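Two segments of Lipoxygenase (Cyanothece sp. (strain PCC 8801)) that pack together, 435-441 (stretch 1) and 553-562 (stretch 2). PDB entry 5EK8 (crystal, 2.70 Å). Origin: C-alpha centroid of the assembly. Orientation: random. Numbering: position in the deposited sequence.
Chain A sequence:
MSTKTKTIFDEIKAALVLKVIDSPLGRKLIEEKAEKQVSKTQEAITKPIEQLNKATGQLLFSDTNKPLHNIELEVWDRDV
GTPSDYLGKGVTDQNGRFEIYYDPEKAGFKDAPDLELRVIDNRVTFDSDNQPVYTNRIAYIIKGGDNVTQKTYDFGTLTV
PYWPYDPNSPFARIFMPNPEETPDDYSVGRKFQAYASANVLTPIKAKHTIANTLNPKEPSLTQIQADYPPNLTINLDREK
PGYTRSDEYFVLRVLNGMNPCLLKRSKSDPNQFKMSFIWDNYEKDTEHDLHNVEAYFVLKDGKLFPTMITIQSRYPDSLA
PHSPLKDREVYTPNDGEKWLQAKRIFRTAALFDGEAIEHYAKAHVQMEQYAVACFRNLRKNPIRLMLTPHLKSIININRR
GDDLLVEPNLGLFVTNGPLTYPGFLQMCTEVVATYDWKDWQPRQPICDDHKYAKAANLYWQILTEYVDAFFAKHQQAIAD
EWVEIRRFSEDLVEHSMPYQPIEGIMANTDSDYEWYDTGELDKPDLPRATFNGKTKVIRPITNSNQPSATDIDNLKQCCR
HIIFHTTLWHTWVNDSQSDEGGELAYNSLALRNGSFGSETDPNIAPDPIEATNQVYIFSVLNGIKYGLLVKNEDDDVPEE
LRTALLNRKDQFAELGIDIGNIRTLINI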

# COMPACT_ATOMS: atom_id res chain seq x y z
N TYR A 435 4.14 -12.03 7.45
CA TYR A 435 3.82 -12.03 6.02
C TYR A 435 5.02 -12.35 5.15
O TYR A 435 6.00 -11.61 5.14
N ASP A 436 4.94 -13.45 4.41
CA ASP A 436 5.99 -13.84 3.47
C ASP A 436 5.38 -14.22 2.12
O ASP A 436 4.18 -14.47 2.02
N TRP A 437 6.21 -14.28 1.09
CA TRP A 437 5.76 -14.57 -0.27
C TRP A 437 5.67 -16.06 -0.59
O TRP A 437 4.93 -16.46 -1.49
N LYS A 438 6.42 -16.89 0.13
CA LYS A 438 6.60 -18.29 -0.25
C LYS A 438 5.37 -19.15 -0.01
O LYS A 438 4.71 -19.05 1.03
N ASP A 439 5.06 -19.99 -1.00
CA ASP A 439 3.94 -20.93 -0.97
C ASP A 439 2.59 -20.25 -0.72
O ASP A 439 1.60 -20.91 -0.39
N TRP A 440 2.54 -18.93 -0.89
CA TRP A 440 1.32 -18.18 -0.69
C TRP A 440 0.38 -18.35 -1.89
O TRP A 440 0.80 -18.22 -3.04
N GLN A 441 -0.88 -18.64 -1.61
CA GLN A 441 -1.90 -18.77 -2.65
C GLN A 441 -3.26 -18.35 -2.11
O GLN A 441 -3.54 -18.51 -0.92
N ASP A 553 11.76 -20.38 -9.70
CA ASP A 553 10.41 -20.60 -9.19
C ASP A 553 10.11 -19.70 -7.99
O ASP A 553 9.00 -19.16 -7.87
N ASN A 554 11.09 -19.55 -7.12
CA ASN A 554 11.00 -18.62 -6.00
C ASN A 554 10.67 -17.21 -6.47
O ASN A 554 9.75 -16.57 -5.96
N LEU A 555 11.44 -16.74 -7.45
CA LEU A 555 11.24 -15.40 -8.00
C LEU A 555 9.86 -15.25 -8.63
O LEU A 555 9.19 -14.25 -8.41
N LYS A 556 9.45 -16.25 -9.40
CA LYS A 556 8.12 -16.25 -10.02
C LYS A 556 7.03 -16.13 -8.97
O LYS A 556 6.06 -15.38 -9.15
N GLN A 557 7.18 -16.86 -7.87
CA GLN A 557 6.19 -16.82 -6.80
C GLN A 557 6.15 -15.46 -6.11
O GLN A 557 5.08 -14.92 -5.83
N CYS A 558 7.33 -14.90 -5.85
CA CYS A 558 7.42 -13.58 -5.23
C CYS A 558 6.75 -12.53 -6.12
O CYS A 558 6.02 -11.66 -5.65
N CYS A 559 7.00 -12.64 -7.42
CA CYS A 559 6.41 -11.75 -8.40
C CYS A 559 4.89 -11.85 -8.42
O CYS A 559 4.19 -10.83 -8.41
N ARG A 560 4.38 -13.08 -8.42
CA ARG A 560 2.95 -13.34 -8.31
C ARG A 560 2.36 -12.68 -7.06
O ARG A 560 1.31 -12.03 -7.12
N HIS A 561 3.04 -12.86 -5.94
CA HIS A 561 2.61 -12.29 -4.66
C HIS A 561 2.49 -10.76 -4.73
O HIS A 561 1.42 -10.19 -4.45
N ILE A 562 3.59 -10.13 -5.10
CA ILE A 562 3.67 -8.68 -5.25
C ILE A 562 2.57 -8.14 -6.15
O ILE A 562 1.78 -7.28 -5.74

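A type II beta turn from Trp437 to Trp440 sits against one side of the helix 553-562, and three residues, Trp437, His561 and Gln557, account for most of the contact.

Trp437 covers the most surface. Its CA-to-CB bond runs sideways to the helix, and with chi1 p (52°) and chi2 -93° the indole lies along it, reaching from Cys558 to Asn554. A long, flat indole suits this place: it spans that distance while offering a broad face to the cysteine. Cys558, chi1 t, sits over one face: CB is 4.0 Å from Trp437 CD2, and SG lies 4.2 Å from the centroid of the five-membered ring, a sulfur-aromatic contact for which a small, polarizable side chain is well suited. At the far end of the indole, Trp437 CH2 comes within 3.5 Å of Asn554 CG, while Gln557 CG meets the ring edge, 3.8 Å from CE3.

His561, chi1 t, points toward the turn and packs against Trp437 CA and the Trp440 ring. Trp437 CA lies over the imidazole face, 3.9 Å from the ring centroid, in a CH-pi contact. The imidazole edge meets the face of Trp440 (chi1 t), with His561 CE1 3.5 Å from Trp440 CG and the planes at 77°. A flat ring suits this place because its face and its edge can both be used, while NE2 hydrogen-bonds elsewhere in the structure.

Gln557 supplies the polar link. Also pointing toward the turn, with chi1 t and chi2 p, it uses its amide as a two-ended connector. Gln557 NE2 donates to Trp437 O at 2.8 Å and to Trp440 O at 2.9 Å, the first nearly straight (168°), the second more bent (135°), so one amide group grips both ends of the turn. The turn's own bond, Trp440 N to Trp437 O, is weak at 3.5 Å. At the amide's other end, Gln557 OE1 accepts from Arg560 NE and from Arg560 NH2, each at 3.0 Å.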

# COMPACT_ATOMS: atom_id res chain seq x y z
CB TYR A 435 3.24 -10.67 5.60
CG TYR A 435 1.85 -10.40 6.14
CD1 TYR A 435 0.97 -11.43 6.41
CD2 TYR A 435 1.42 -9.09 6.38
CE1 TYR A 435 -0.31 -11.18 6.90
CE2 TYR A 435 0.14 -8.83 6.87
CZ TYR A 435 -0.71 -9.88 7.13
OH TYR A 435 -1.97 -9.64 7.62
CB ASP A 436 6.83 -14.98 4.05
CG ASP A 436 7.96 -15.39 3.13
OD1 ASP A 436 8.84 -14.55 2.85
OD2 ASP A 436 7.97 -16.56 2.67
CB TRP A 437 6.68 -13.90 -1.28
CG TRP A 437 8.13 -14.22 -1.06
CD1 TRP A 437 9.02 -13.50 -0.32
CD2 TRP A 437 8.85 -15.35 -1.56
NE1 TRP A 437 10.25 -14.11 -0.34
CE2 TRP A 437 10.18 -15.25 -1.10
CE3 TRP A 437 8.51 -16.44 -2.37
CZ2 TRP A 437 11.16 -16.19 -1.41
CZ3 TRP A 437 9.48 -17.38 -2.67
CH2 TRP A 437 10.79 -17.25 -2.19
CB LYS A 438 7.80 -18.90 0.48
CG LYS A 438 8.37 -20.12 -0.23
CD LYS A 438 9.63 -20.63 0.43
CE LYS A 438 10.31 -21.68 -0.44
NZ LYS A 438 11.52 -22.23 0.21
CB ASP A 439 4.18 -22.01 0.09
CG ASP A 439 5.08 -23.13 -0.40
OD1 ASP A 439 5.78 -22.94 -1.42
OD2 ASP A 439 5.09 -24.21 0.24
CB TRP A 440 1.63 -16.70 -0.46
CG TRP A 440 0.46 -15.89 0.02
CD1 TRP A 440 0.20 -15.52 1.31
CD2 TRP A 440 -0.59 -15.34 -0.78
NE1 TRP A 440 -0.95 -14.77 1.36
CE2 TRP A 440 -1.46 -14.65 0.09
CE3 TRP A 440 -0.89 -15.36 -2.14
CZ2 TRP A 440 -2.61 -14.00 -0.35
CZ3 TRP A 440 -2.03 -14.72 -2.59
CH2 TRP A 440 -2.87 -14.04 -1.70
CB GLN A 441 -1.95 -20.21 -3.18
CG GLN A 441 -2.24 -21.25 -2.12
CD GLN A 441 -2.24 -22.65 -2.67
OE1 GLN A 441 -2.11 -22.86 -3.88
NE2 GLN A 441 -2.40 -23.64 -1.79
CB ASP A 553 10.21 -22.07 -8.81
CG ASP A 553 10.14 -22.98 -10.02
OD1 ASP A 553 9.82 -22.48 -11.12
OD2 ASP A 553 10.41 -24.19 -9.86
CB ASN A 554 12.32 -18.60 -5.21
CG ASN A 554 12.40 -19.70 -4.17
OD1 ASN A 554 11.45 -20.46 -3.98
ND2 ASN A 554 13.54 -19.78 -3.50
CB LEU A 555 12.33 -15.08 -9.02
CG LEU A 555 12.35 -13.62 -9.48
CD1 LEU A 555 12.47 -12.69 -8.28
CD2 LEU A 555 13.49 -13.39 -10.47
CB LYS A 556 7.92 -17.52 -10.85
CG LYS A 556 8.83 -17.62 -12.07
CD LYS A 556 9.09 -19.06 -12.43
CE LYS A 556 8.01 -19.63 -13.33
NZ LYS A 556 8.18 -19.20 -14.74
CB GLN A 557 6.46 -17.92 -5.77
CG GLN A 557 5.64 -17.79 -4.47
CD GLN A 557 4.13 -17.76 -4.71
OE1 GLN A 557 3.64 -18.22 -5.74
NE2 GLN A 557 3.40 -17.22 -3.74
CB CYS A 558 8.88 -13.22 -4.96
SG CYS A 558 9.13 -11.68 -4.03
CB CYS A 559 6.98 -12.05 -9.79
SG CYS A 559 8.71 -11.53 -10.00
CB ARG A 560 2.66 -14.84 -8.26
CG ARG A 560 2.62 -15.53 -9.61
CD ARG A 560 2.08 -16.95 -9.46
NE ARG A 560 2.95 -17.81 -8.66
CZ ARG A 560 3.90 -18.59 -9.16
NH1 ARG A 560 4.12 -18.63 -10.46
NH2 ARG A 560 4.64 -19.34 -8.35
CB HIS A 561 3.60 -12.71 -3.57
CG HIS A 561 3.12 -12.43 -2.18
ND1 HIS A 561 2.12 -13.16 -1.57
CD2 HIS A 561 3.51 -11.51 -1.27
CE1 HIS A 561 1.92 -12.70 -0.35
NE2 HIS A 561 2.75 -11.69 -0.14
CB ILE A 562 5.04 -8.24 -5.81
CG1 ILE A 562 6.15 -8.57 -4.82
CG2 ILE A 562 5.03 -6.75 -6.15
CD1 ILE A 562 7.55 -8.42 -5.41